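Local atomic coordinates of 4-hydroxy-tetrahydrodipicolinate synthase (Methylacidiphilum fumariolicum SolV, PDB entry 6T3T), a protein that probably catalyses the condensation of pyruvate with (S)-aspartate-beta-semialdehyde to 4-hydroxy-tetrahydrodipicolinate, a step of lysine biosynthesis by the diaminopimelate pathway. Residues Q4-A9 with V201-V206; T8-P13 with A207-P212; E33-G38 with F211-S216; I39-T44 with I71-G76; V159-A164 with G180-L185. All coordinates share one frame; numbering follows the deposited sequence.

Overall arrangement
All five interactions belong to one (beta/alpha)8 barrel. Interactions 1, 4 and 5 are buried pairings of neighbouring parallel strands, carried by backbone hydrogen bonds with apolar side chains packed beside them; interaction 1 joins the last strand to the first. Interactions 2 and 3 rely more on side-chain groups. Interaction 2 starts at the end of strand 5-9, sharing Thr8 and Ala9 with interaction 1, and reaches the buried loop after strand 202-205 through hydroxyl and amide groups. Interaction 3, partly buried and about 13 Å from the chain centre, lies outside the sheet and sets a loop against helix 212-223, with Arg35 and Arg213 near each other, their charged atoms not in contact, on its more exposed side.

Interaction 1. Residues Q4-A9 with V201-V206; sequences QGTYTA and VGVVSV
Thr6 and Val203 lie side by side and point the same way, with Thr6 CG2 3.8 Å from Val203 CG1. The first torsion of Val203 sets this up: CG1 stands between the backbone N and the carbonyl carbon (chi1 64°), where it meets both OG1 and CG2 of Thr6. Thr8 and Ser205 share the face of Thr6; Thr6 and Ser205 pack on helix 212-223, while the hydroxyls turn to other partners, Thr8 OG1 to Gln31 and Ser208, and Ser205 OG to Asp189. Tyr7 and Val204 point to the other face. There the phenol ring runs off toward Lys72 and Phe74, and Val204 CG2 is left with Tyr7 CB at 4.4 Å. The other methyl, Val204 CG1, approaches Ala9 CB to 4.1 Å. At the start of the pair the extended Gln4 chain crosses Val201 obliquely, its CG 3.7 Å from Val201 CB.

Five backbone hydrogen bonds fix the pairing, from Gly5 N to Val201 O at one end to Ala9 N to Ser205 O at the other. The shortest is Ser205 N to Tyr7 O at 2.8 Å. Strand axes 4.6 Å apart and 12° from parallel show a regular pairing, which closes the (beta/alpha)8 barrel by joining its eighth strand to its first. The ladder satisfies backbone polar groups, and the side chains at its far end are methyls: Ala9 CB lies near a bound sulfate and Val204 near Lys162, consistent with an apolar wall to the predicted pyruvate site.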
# COMPACT_ATOMS: atom_id res chain seq x y z
N GLN A 4 11.98 16.93 -25.52
CA GLN A 4 11.94 17.89 -24.43
C GLN A 4 10.72 18.77 -24.59
O GLN A 4 10.13 18.86 -25.66
CB GLN A 4 13.18 18.78 -24.37
CG GLN A 4 14.41 18.09 -23.87
CD GLN A 4 15.57 19.05 -23.65
OE1 GLN A 4 15.50 20.23 -24.05
NE2 GLN A 4 16.63 18.56 -23.01
N GLY A 5 10.31 19.38 -23.48
CA GLY A 5 9.21 20.31 -23.54
C GLY A 5 7.87 19.70 -23.17
O GLY A 5 7.81 18.76 -22.37
N THR A 6 6.80 20.23 -23.75
CA THR A 6 5.44 19.90 -23.34
C THR A 6 4.69 19.25 -24.50
O THR A 6 4.55 19.86 -25.57
CB THR A 6 4.69 21.14 -22.87
OG1 THR A 6 5.45 21.77 -21.84
CG2 THR A 6 3.29 20.74 -22.34
N TYR A 7 4.18 18.05 -24.24
CA TYR A 7 3.38 17.26 -25.17
C TYR A 7 2.00 17.06 -24.57
O TYR A 7 1.87 16.68 -23.40
CB TYR A 7 4.06 15.90 -25.40
CG TYR A 7 5.34 15.99 -26.22
CD1 TYR A 7 6.51 16.54 -25.70
CD2 TYR A 7 5.36 15.55 -27.53
CE1 TYR A 7 7.66 16.67 -26.50
CE2 TYR A 7 6.50 15.65 -28.32
CZ TYR A 7 7.64 16.20 -27.79
OH TYR A 7 8.75 16.27 -28.59
N THR A 8 0.96 17.29 -25.34
CA THR A 8 -0.40 17.24 -24.81
C THR A 8 -1.02 15.89 -25.14
O THR A 8 -1.14 15.53 -26.31
CB THR A 8 -1.21 18.40 -25.40
OG1 THR A 8 -0.57 19.63 -25.06
CG2 THR A 8 -2.70 18.40 -24.91
N ALA A 9 -1.38 15.11 -24.11
CA ALA A 9 -2.22 13.93 -24.29
C ALA A 9 -3.64 14.43 -24.52
O ALA A 9 -4.32 14.85 -23.58
CB ALA A 9 -2.13 12.99 -23.08
N VAL A 201 12.91 16.35 -18.34
CA VAL A 201 13.10 17.39 -19.34
C VAL A 201 11.78 17.77 -20.01
O VAL A 201 11.78 18.43 -21.04
CB VAL A 201 14.16 16.96 -20.39
CG1 VAL A 201 15.57 16.88 -19.73
CG2 VAL A 201 13.78 15.63 -21.09
N GLY A 202 10.66 17.35 -19.44
CA GLY A 202 9.38 17.76 -19.99
C GLY A 202 8.25 16.94 -19.41
O GLY A 202 8.40 16.23 -18.41
N VAL A 203 7.10 17.06 -20.07
CA VAL A 203 5.86 16.49 -19.55
C VAL A 203 4.99 16.03 -20.70
O VAL A 203 4.91 16.68 -21.74
CB VAL A 203 5.14 17.52 -18.65
CG1 VAL A 203 4.70 18.76 -19.47
CG2 VAL A 203 3.99 16.87 -17.93
N VAL A 204 4.36 14.88 -20.53
CA VAL A 204 3.18 14.52 -21.30
C VAL A 204 1.99 14.89 -20.42
O VAL A 204 1.71 14.22 -19.42
CB VAL A 204 3.17 13.03 -21.67
CG1 VAL A 204 1.93 12.72 -22.52
CG2 VAL A 204 4.46 12.66 -22.42
N SER A 205 1.31 15.96 -20.80
CA SER A 205 0.45 16.72 -19.91
C SER A 205 -1.02 16.52 -20.23
O SER A 205 -1.41 16.38 -21.39
CB SER A 205 0.79 18.21 -20.02
OG SER A 205 -0.23 18.98 -19.47
N VAL A 206 -1.83 16.49 -19.17
CA VAL A 206 -3.28 16.58 -19.29
C VAL A 206 -3.74 18.02 -19.23
O VAL A 206 -4.58 18.43 -20.02
CB VAL A 206 -3.98 15.76 -18.20
CG1 VAL A 206 -5.52 15.96 -18.28
CG2 VAL A 206 -3.60 14.30 -18.29

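Interaction 2. Residues T8-P13 with A207-P212; sequences TAIISP and ASNLFP
Thr8 OG1 and Ser208 OG meet in a hydrogen bond of 2.8 Å, which starts the tight part of this contact. Ser208 OG stands between its own backbone N and carbonyl carbon (chi1 58°), and from there it also lies 3.4 Å from Thr8 CB. Thr8 OG1 has a further partner in Gln31 of helix 21-32, so the hydroxyl pair extends into a polar chain between strand, loop and helix.

The second firm link comes from the Asn209 amide. Its ND2 donates to Ala9 O over 2.8 Å in a nearly straight bond (165°). The acceptor lies in the amide plane, although the donor is tilted 34° from the carbonyl plane of Ala9. Val206 O also binds ND2, and the two carbonyls together hold the amide against rotation.

Packing is looser on the other side of that amide. Asn209 OD1 faces Thr8 CG2 at 3.7 Å and Ile10 CA at 3.5 Å; Ile11 N, 3.6 Å from OD1, makes no bond with it. Beyond this point the two chains part, Ile11 and Leu210 both turning to helix 251-259, and just 213 Å² is buried in all.

The contact ties the end of the first barrel strand to the loop that follows the eighth, ahead of helix 212-223. Its chemistry is one-sided: the amide nitrogen is doubly satisfied, whereas Asn209 OD1 is buried with no partner in the model, a probable energetic cost set against the well-formed bonds beside it.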
# COMPACT_ATOMS: atom_id res chain seq x y z
N THR A 8 0.96 17.29 -25.34
CA THR A 8 -0.40 17.24 -24.81
C THR A 8 -1.02 15.89 -25.14
O THR A 8 -1.14 15.53 -26.31
CB THR A 8 -1.21 18.40 -25.40
OG1 THR A 8 -0.57 19.63 -25.06
CG2 THR A 8 -2.70 18.40 -24.91
N ALA A 9 -1.38 15.11 -24.11
CA ALA A 9 -2.22 13.93 -24.29
C ALA A 9 -3.64 14.43 -24.52
O ALA A 9 -4.32 14.85 -23.58
CB ALA A 9 -2.13 12.99 -23.08
N ILE A 10 -4.07 14.46 -25.78
CA ILE A 10 -5.34 15.08 -26.13
C ILE A 10 -6.49 14.13 -25.84
O ILE A 10 -6.37 12.90 -25.99
CB ILE A 10 -5.35 15.50 -27.61
CG1 ILE A 10 -5.00 14.30 -28.52
CG2 ILE A 10 -4.42 16.64 -27.83
CD1 ILE A 10 -5.55 14.48 -29.89
N ILE A 11 -7.63 14.72 -25.45
CA ILE A 11 -8.90 13.98 -25.45
C ILE A 11 -9.22 13.52 -26.88
O ILE A 11 -8.74 14.08 -27.87
CB ILE A 11 -10.03 14.86 -24.91
CG1 ILE A 11 -10.15 16.15 -25.73
CG2 ILE A 11 -9.79 15.27 -23.45
CD1 ILE A 11 -11.54 16.77 -25.71
N SER A 12 -10.09 12.51 -27.00
CA SER A 12 -10.67 12.15 -28.28
C SER A 12 -12.05 12.80 -28.27
O SER A 12 -12.94 12.33 -27.56
CB SER A 12 -10.80 10.63 -28.47
OG SER A 12 -9.54 10.02 -28.60
N PRO A 13 -12.26 13.91 -28.99
CA PRO A 13 -13.57 14.57 -28.93
C PRO A 13 -14.62 13.73 -29.64
O PRO A 13 -14.37 13.19 -30.72
CB PRO A 13 -13.34 15.92 -29.61
CG PRO A 13 -12.13 15.75 -30.43
CD PRO A 13 -11.27 14.72 -29.73
N ALA A 207 -3.19 18.79 -18.26
CA ALA A 207 -3.67 20.15 -18.04
C ALA A 207 -3.49 21.03 -19.27
O ALA A 207 -4.27 21.96 -19.48
CB ALA A 207 -2.92 20.80 -16.87
N SER A 208 -2.47 20.74 -20.10
CA SER A 208 -2.19 21.54 -21.28
C SER A 208 -3.32 21.50 -22.31
O SER A 208 -3.30 22.34 -23.21
CB SER A 208 -0.89 21.07 -21.93
OG SER A 208 -0.94 19.69 -22.29
N ASN A 209 -4.26 20.56 -22.19
CA ASN A 209 -5.48 20.55 -22.98
C ASN A 209 -6.26 21.84 -22.79
O ASN A 209 -6.91 22.34 -23.72
CB ASN A 209 -6.38 19.39 -22.58
CG ASN A 209 -6.04 18.11 -23.28
OD1 ASN A 209 -6.30 17.95 -24.47
ND2 ASN A 209 -5.46 17.17 -22.52
N LEU A 210 -6.25 22.35 -21.56
CA LEU A 210 -6.99 23.52 -21.15
C LEU A 210 -6.13 24.77 -21.19
O LEU A 210 -6.58 25.80 -21.71
CB LEU A 210 -7.53 23.33 -19.74
CG LEU A 210 -8.65 22.32 -19.52
CD1 LEU A 210 -8.76 22.01 -18.02
CD2 LEU A 210 -10.02 22.83 -20.08
N PHE A 211 -4.90 24.67 -20.69
CA PHE A 211 -4.00 25.82 -20.53
C PHE A 211 -2.65 25.47 -21.15
O PHE A 211 -1.65 25.31 -20.44
CB PHE A 211 -3.87 26.20 -19.05
CG PHE A 211 -5.18 26.58 -18.42
CD1 PHE A 211 -5.75 27.81 -18.68
CD2 PHE A 211 -5.84 25.69 -17.57
CE1 PHE A 211 -6.98 28.18 -18.11
CE2 PHE A 211 -7.08 26.03 -17.00
CZ PHE A 211 -7.64 27.30 -17.27
N PRO A 212 -2.60 25.36 -22.48
CA PRO A 212 -1.33 24.99 -23.14
C PRO A 212 -0.19 25.97 -22.90
O PRO A 212 0.92 25.55 -22.57
CB PRO A 212 -1.72 24.93 -24.63
CG PRO A 212 -2.93 25.78 -24.75
CD PRO A 212 -3.69 25.56 -23.45

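Interaction 3. Residues E33-G38 with F211-S216; sequences ENRIDG and FPRPVS
Asn34 CG stands anti to its own carbonyl carbon, beside the backbone N (chi1 -80°), and the Arg213 chain bends at chi3 (144°), which turns its NE; between the two residues Arg213 NH2 lies 3.2 Å from Asn34 OD1. The setting is the outer layer of a (beta/alpha)8 barrel, where the loop between helix 21-32 and strand 38-40 meets the first turn of helix 212-223.

The hydrogen bond from Arg213 NH2 to Asn34 OD1 joins amide and guanidinium planes that stand 83° apart, with the donor above the carbonyl plane. The amide is held from its other branch too, since Asn34 ND2 binds His30 O. Arg35 CG lies over one face of the same guanidinium, offset toward the rim and 4.1 Å above the plane. The charged atoms of the two arginines are not in contact (Arg35 NE to Arg213 NH1 5.3 Å); with Arg220 also close to Arg35, some repulsion is likely.

Below this polar rim the packing is mainly apolar. Pro212 packs against Asn34 and Ile36, its CG 3.6 Å from Asn34 CB, and the Ile36 and Pro212 side chains cross obliquely. Ser216, one turn along the helix, sets its CB 3.5 Å from Arg35 O; its hydroxyl is bonded to Arg220. Ile36 also touches Thr6 and Thr8 of strand 5-9, linking the loop to the barrel wall. Ile36 CD1 meets Pro212 CB at 3.6 Å.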
# COMPACT_ATOMS: atom_id res chain seq x y z
N GLU A 33 -0.86 26.92 -31.51
CA GLU A 33 -0.76 28.36 -31.32
C GLU A 33 -0.19 28.73 -29.97
O GLU A 33 0.01 29.92 -29.70
CB GLU A 33 -2.16 29.02 -31.43
CG GLU A 33 -2.74 29.13 -32.85
CD GLU A 33 -4.26 29.34 -32.79
OE1 GLU A 33 -4.79 29.44 -31.64
OE2 GLU A 33 -4.93 29.37 -33.85
N ASN A 34 0.03 27.76 -29.09
CA ASN A 34 0.37 28.07 -27.72
C ASN A 34 1.59 27.31 -27.26
O ASN A 34 1.67 26.87 -26.11
CB ASN A 34 -0.85 27.83 -26.84
CG ASN A 34 -1.81 28.99 -26.92
OD1 ASN A 34 -1.48 30.09 -26.50
ND2 ASN A 34 -2.97 28.77 -27.50
N ARG A 35 2.57 27.16 -28.15
CA ARG A 35 3.93 26.76 -27.79
C ARG A 35 4.01 25.32 -27.27
O ARG A 35 4.82 25.01 -26.40
CB ARG A 35 4.55 27.76 -26.81
CG ARG A 35 4.43 29.21 -27.36
CD ARG A 35 5.43 30.16 -26.73
NE ARG A 35 6.80 29.68 -26.85
CZ ARG A 35 7.85 30.27 -26.29
NH1 ARG A 35 7.70 31.38 -25.57
NH2 ARG A 35 9.06 29.74 -26.45
N ILE A 36 3.16 24.45 -27.79
CA ILE A 36 3.19 23.04 -27.44
C ILE A 36 4.15 22.32 -28.40
O ILE A 36 4.14 22.56 -29.62
CB ILE A 36 1.77 22.48 -27.48
CG1 ILE A 36 0.95 23.27 -26.47
CG2 ILE A 36 1.75 20.98 -27.25
CD1 ILE A 36 1.22 22.84 -25.02
N ASP A 37 5.00 21.47 -27.84
CA ASP A 37 6.01 20.83 -28.66
C ASP A 37 5.48 19.64 -29.44
O ASP A 37 6.07 19.29 -30.47
CB ASP A 37 7.20 20.40 -27.80
CG ASP A 37 7.88 21.60 -27.19
OD1 ASP A 37 8.47 22.38 -27.96
OD2 ASP A 37 7.73 21.83 -25.97
N GLY A 38 4.41 19.01 -28.97
CA GLY A 38 3.91 17.85 -29.68
C GLY A 38 2.63 17.35 -29.05
O GLY A 38 2.17 17.86 -28.03
N PHE A 211 -4.90 24.67 -20.69
CA PHE A 211 -4.00 25.82 -20.53
C PHE A 211 -2.65 25.47 -21.15
O PHE A 211 -1.65 25.31 -20.44
CB PHE A 211 -3.87 26.20 -19.05
CG PHE A 211 -5.18 26.58 -18.42
CD1 PHE A 211 -5.75 27.81 -18.68
CD2 PHE A 211 -5.84 25.69 -17.57
CE1 PHE A 211 -6.98 28.18 -18.11
CE2 PHE A 211 -7.08 26.03 -17.00
CZ PHE A 211 -7.64 27.30 -17.27
N PRO A 212 -2.60 25.36 -22.48
CA PRO A 212 -1.33 24.99 -23.14
C PRO A 212 -0.19 25.97 -22.90
O PRO A 212 0.92 25.55 -22.57
CB PRO A 212 -1.72 24.93 -24.63
CG PRO A 212 -2.93 25.78 -24.75
CD PRO A 212 -3.69 25.56 -23.45
N ARG A 213 -0.42 27.27 -23.04
CA ARG A 213 0.69 28.20 -22.83
C ARG A 213 1.22 28.21 -21.40
O ARG A 213 2.45 28.18 -21.24
CB ARG A 213 0.29 29.62 -23.22
CG ARG A 213 0.84 30.13 -24.52
CD ARG A 213 0.65 31.64 -24.64
NE ARG A 213 1.77 32.24 -25.32
CZ ARG A 213 1.74 32.58 -26.60
NH1 ARG A 213 2.80 33.12 -27.16
NH2 ARG A 213 0.65 32.38 -27.32
N PRO A 214 0.38 28.31 -20.35
CA PRO A 214 0.94 28.27 -18.99
C PRO A 214 1.67 26.97 -18.63
O PRO A 214 2.70 27.01 -17.96
CB PRO A 214 -0.30 28.51 -18.12
CG PRO A 214 -1.21 29.29 -18.99
CD PRO A 214 -1.06 28.59 -20.32
N VAL A 215 1.12 25.81 -19.02
CA VAL A 215 1.77 24.54 -18.70
C VAL A 215 3.12 24.43 -19.39
O VAL A 215 4.11 24.00 -18.80
CB VAL A 215 0.85 23.36 -19.06
CG1 VAL A 215 1.63 22.06 -19.04
CG2 VAL A 215 -0.32 23.28 -18.10
N SER A 216 3.15 24.76 -20.69
CA SER A 216 4.42 24.74 -21.43
C SER A 216 5.39 25.80 -20.92
O SER A 216 6.61 25.59 -20.93
CB SER A 216 4.14 24.90 -22.93
OG SER A 216 3.77 26.23 -23.23

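Interaction 4. Residues I39-T44 with I71-G76. With SO4 (sulfate ion), chain E.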
# COMPACT_ATOMS: atom_id res chain seq x y z
N ILE A 39 2.06 16.33 -29.69
CA ILE A 39 0.75 15.79 -29.37
C ILE A 39 0.87 14.29 -29.14
O ILE A 39 1.57 13.60 -29.89
CB ILE A 39 -0.26 16.09 -30.50
CG1 ILE A 39 -0.32 17.60 -30.81
CG2 ILE A 39 -1.66 15.54 -30.17
CD1 ILE A 39 -0.99 18.44 -29.72
N VAL A 40 0.18 13.78 -28.13
CA VAL A 40 0.02 12.34 -27.93
C VAL A 40 -1.45 12.00 -28.15
O VAL A 40 -2.27 12.14 -27.24
CB VAL A 40 0.46 11.91 -26.53
CG1 VAL A 40 0.11 10.47 -26.31
CG2 VAL A 40 1.93 12.15 -26.36
N PRO A 41 -1.84 11.58 -29.35
CA PRO A 41 -3.23 11.18 -29.56
C PRO A 41 -3.45 9.76 -29.09
O PRO A 41 -2.53 8.95 -29.06
CB PRO A 41 -3.39 11.30 -31.08
CG PRO A 41 -2.00 10.96 -31.61
CD PRO A 41 -1.00 11.39 -30.55
N VAL A 42 -4.70 9.49 -28.71
CA VAL A 42 -5.24 8.18 -28.35
C VAL A 42 -4.40 7.43 -27.32
O VAL A 42 -4.11 6.23 -27.48
CB VAL A 42 -5.48 7.31 -29.61
CG1 VAL A 42 -6.37 8.05 -30.57
CG2 VAL A 42 -4.18 6.89 -30.33
N GLY A 43 -4.06 8.11 -26.23
CA GLY A 43 -3.61 7.48 -25.00
C GLY A 43 -4.77 7.28 -24.06
O GLY A 43 -5.93 7.20 -24.49
N THR A 44 -4.48 7.24 -22.75
CA THR A 44 -5.54 7.14 -21.73
C THR A 44 -6.48 8.33 -21.81
O THR A 44 -7.71 8.19 -21.75
CB THR A 44 -4.95 7.08 -20.31
OG1 THR A 44 -3.72 6.36 -20.30
CG2 THR A 44 -5.91 6.42 -19.38
N ILE A 71 4.09 20.44 -35.44
CA ILE A 71 4.64 19.97 -34.17
C ILE A 71 4.65 18.44 -34.20
O ILE A 71 4.05 17.80 -35.07
CB ILE A 71 3.85 20.53 -32.96
CG1 ILE A 71 2.39 20.08 -32.98
CG2 ILE A 71 3.89 22.05 -32.91
CD1 ILE A 71 1.54 20.60 -31.76
N LYS A 72 5.31 17.84 -33.20
CA LYS A 72 5.53 16.40 -33.22
C LYS A 72 4.29 15.63 -32.79
O LYS A 72 3.45 16.12 -32.04
CB LYS A 72 6.68 16.01 -32.29
CG LYS A 72 7.93 16.81 -32.52
CD LYS A 72 8.71 16.22 -33.68
CE LYS A 72 9.97 17.00 -33.95
NZ LYS A 72 10.62 16.52 -35.21
N ILE A 73 4.20 14.39 -33.26
CA ILE A 73 3.16 13.48 -32.84
C ILE A 73 3.81 12.19 -32.35
O ILE A 73 4.56 11.55 -33.11
CB ILE A 73 2.16 13.16 -33.96
CG1 ILE A 73 1.52 14.45 -34.47
CG2 ILE A 73 1.12 12.19 -33.45
CD1 ILE A 73 0.61 14.21 -35.66
N PHE A 74 3.53 11.81 -31.10
CA PHE A 74 3.86 10.49 -30.60
C PHE A 74 2.55 9.79 -30.29
O PHE A 74 1.88 10.12 -29.30
CB PHE A 74 4.78 10.55 -29.37
CG PHE A 74 6.21 10.81 -29.72
CD1 PHE A 74 6.61 12.04 -30.24
CD2 PHE A 74 7.17 9.81 -29.58
CE1 PHE A 74 7.94 12.29 -30.57
CE2 PHE A 74 8.51 10.04 -29.93
CZ PHE A 74 8.89 11.28 -30.43
N ALA A 75 2.18 8.85 -31.15
CA ALA A 75 0.89 8.18 -31.05
C ALA A 75 0.91 7.07 -30.00
O ALA A 75 1.86 6.30 -29.89
CB ALA A 75 0.52 7.60 -32.42
N GLY A 76 -0.17 6.98 -29.24
CA GLY A 76 -0.36 5.85 -28.35
C GLY A 76 -0.69 4.56 -29.08
O GLY A 76 -1.76 4.41 -29.68
S SO4 E . -2.13 9.33 -21.65
O1 SO4 E . -3.31 9.96 -22.24
O2 SO4 E . -0.95 9.46 -22.51
O3 SO4 E . -2.34 7.89 -21.54
O4 SO4 E . -1.88 9.97 -20.37
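Ile39 buries the most surface here, and it meets segment 71-76 with both backbone and side chain. Its N donates to Lys72 O at 2.7 Å, and its O accepts from Phe74 N at 2.9 Å. Ile39 CG1, anti to the carbonyl carbon (chi1 -55°), comes within 3.7 Å of Ile71 CD1 as the two side chains cross obliquely. Gly76 follows in buried area: its N donates to Pro41 O in a bond of 3.1 Å that is close to straight (168°), and its O lies near Val42 CG2. These bonds pair the second and third strands of the (beta/alpha)8 barrel, ends of a beta-alpha-beta crossover through helix 53-67, in parallel. Pro41, level with Phe74, follows; the side chains of Pro41 and Ile73 cross at about a right angle, with Pro41 CD 3.7 Å from Ile73 CG2. Past Val42 the chains diverge, and segment 39-44 runs on to a bound sulfate, probably from the crystallisation liquor. Thr44 N and OG1 both meet sulfate O3 at such short range that the sulfate position is doubtful in detail. Thr44, a predicted proton-relay residue, also hydrogen-bonds through OG1 to Tyr107 OH of the second subunit.

Interaction 5. Residues V159-A164 with G180-L185; sequences VGIKEA and GEFSIL
Val159 and Ser183 begin a ladder of four backbone hydrogen bonds, Ser183 N donating to Val159 O at 3.0 Å. Ile161 uses both its N and its O, the first to Ser183 O and the second from Leu185 N, and Glu163 N closes the series on Leu185 O at 2.8 Å. The strand axes are 4.7 Å apart and 16° from parallel, as expected of adjacent barrel strands.

A CH-pi contact adds to the ladder. Phe182 CG is anti to the backbone N (chi1 -177°), and the ring lies over the chain at Gly160, whose CA is 3.7 Å from the ring centroid and 27° off its normal.

Apolar packing continues from there. Ile161 CG2 approaches Phe182 CE2 to 3.6 Å, and the same methyl meets Ile184 CG1 at 4.0 Å.

One water bridges the polar groups at the start of the pair: it hydrogen-bonds to Val159 O (2.7 Å), Glu181 O and Ser183 OG, which also bonds to Ile3 O.

Lys162 and Leu185 share the face opposite Ile161 and Ile184. The fully extended lysine, predicted to form the Schiff base, lies near Tyr133 and Val204 and forms a salt bridge to a sulfate, modelled so short that its geometry is doubtful. The two strands are joined by helix 168-177 in a beta-alpha-beta unit; Ile184 packs against that helix, Phe182 and Ile161 against helix 145-154, and strand 130-134 pairs with the far edge of 158-163.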
# COMPACT_ATOMS: atom_id res chain seq x y z
N VAL A 159 13.89 5.98 -26.65
CA VAL A 159 14.55 7.27 -26.46
C VAL A 159 14.09 7.98 -25.20
O VAL A 159 14.60 9.06 -24.90
CB VAL A 159 14.35 8.19 -27.68
CG1 VAL A 159 15.11 7.65 -28.90
CG2 VAL A 159 12.88 8.35 -28.02
N GLY A 160 13.11 7.45 -24.47
CA GLY A 160 12.65 8.13 -23.27
C GLY A 160 11.51 7.37 -22.64
O GLY A 160 11.13 6.29 -23.09
N ILE A 161 10.94 7.97 -21.60
CA ILE A 161 9.88 7.36 -20.84
C ILE A 161 8.96 8.46 -20.32
O ILE A 161 9.42 9.51 -19.87
CB ILE A 161 10.45 6.50 -19.68
CG1 ILE A 161 9.33 5.80 -18.90
CG2 ILE A 161 11.39 7.33 -18.74
CD1 ILE A 161 9.88 4.68 -18.02
N LYS A 162 7.66 8.23 -20.44
CA LYS A 162 6.68 8.97 -19.66
C LYS A 162 6.59 8.26 -18.32
O LYS A 162 6.02 7.17 -18.21
CB LYS A 162 5.33 9.00 -20.37
CG LYS A 162 4.27 9.80 -19.64
CD LYS A 162 2.89 9.54 -20.26
CE LYS A 162 1.79 10.29 -19.52
NZ LYS A 162 0.47 10.13 -20.18
N GLU A 163 7.17 8.86 -17.30
CA GLU A 163 7.21 8.26 -15.98
C GLU A 163 5.99 8.74 -15.20
O GLU A 163 5.86 9.93 -14.86
CB GLU A 163 8.52 8.60 -15.26
CG GLU A 163 8.60 8.04 -13.86
CD GLU A 163 8.28 6.56 -13.79
OE1 GLU A 163 8.73 5.79 -14.65
OE2 GLU A 163 7.57 6.15 -12.86
N ALA A 164 5.03 7.84 -14.99
CA ALA A 164 3.82 8.16 -14.25
C ALA A 164 3.67 7.22 -13.05
O ALA A 164 2.56 6.82 -12.69
CB ALA A 164 2.61 8.14 -15.17
N GLY A 180 22.45 10.53 -20.70
CA GLY A 180 21.82 11.84 -20.74
C GLY A 180 20.88 12.03 -21.91
O GLY A 180 19.93 12.83 -21.83
N GLU A 181 21.12 11.33 -23.02
CA GLU A 181 20.28 11.54 -24.20
C GLU A 181 18.89 10.95 -24.00
O GLU A 181 17.96 11.33 -24.72
CB GLU A 181 20.92 10.93 -25.45
CG GLU A 181 22.17 11.66 -25.95
CD GLU A 181 21.86 12.82 -26.92
OE1 GLU A 181 20.68 12.99 -27.34
OE2 GLU A 181 22.82 13.54 -27.28
N PHE A 182 18.74 10.04 -23.04
CA PHE A 182 17.45 9.46 -22.71
C PHE A 182 16.59 10.49 -21.98
O PHE A 182 17.07 11.16 -21.06
CB PHE A 182 17.67 8.23 -21.83
CG PHE A 182 16.41 7.48 -21.47
CD1 PHE A 182 15.83 6.61 -22.37
CD2 PHE A 182 15.86 7.62 -20.22
CE1 PHE A 182 14.70 5.89 -22.01
CE2 PHE A 182 14.74 6.93 -19.86
CZ PHE A 182 14.15 6.06 -20.76
N SER A 183 15.35 10.65 -22.41
CA SER A 183 14.48 11.72 -21.92
C SER A 183 13.44 11.19 -20.96
O SER A 183 12.62 10.34 -21.33
CB SER A 183 13.80 12.43 -23.08
OG SER A 183 14.77 13.03 -23.88
N ILE A 184 13.45 11.66 -19.71
CA ILE A 184 12.41 11.31 -18.76
C ILE A 184 11.38 12.43 -18.74
O ILE A 184 11.73 13.59 -18.48
CB ILE A 184 12.96 11.06 -17.35
CG1 ILE A 184 14.06 10.00 -17.39
CG2 ILE A 184 11.78 10.63 -16.44
CD1 ILE A 184 15.13 10.23 -16.34
N LEU A 185 10.12 12.09 -18.99
CA LEU A 185 9.03 13.06 -19.00
C LEU A 185 8.08 12.78 -17.84
O LEU A 185 7.81 11.61 -17.49
CB LEU A 185 8.26 13.03 -20.33
CG LEU A 185 9.17 13.01 -21.56
CD1 LEU A 185 8.44 12.57 -22.85
CD2 LEU A 185 9.86 14.38 -21.75
O HOH W 1 15.27 11.41 -26.09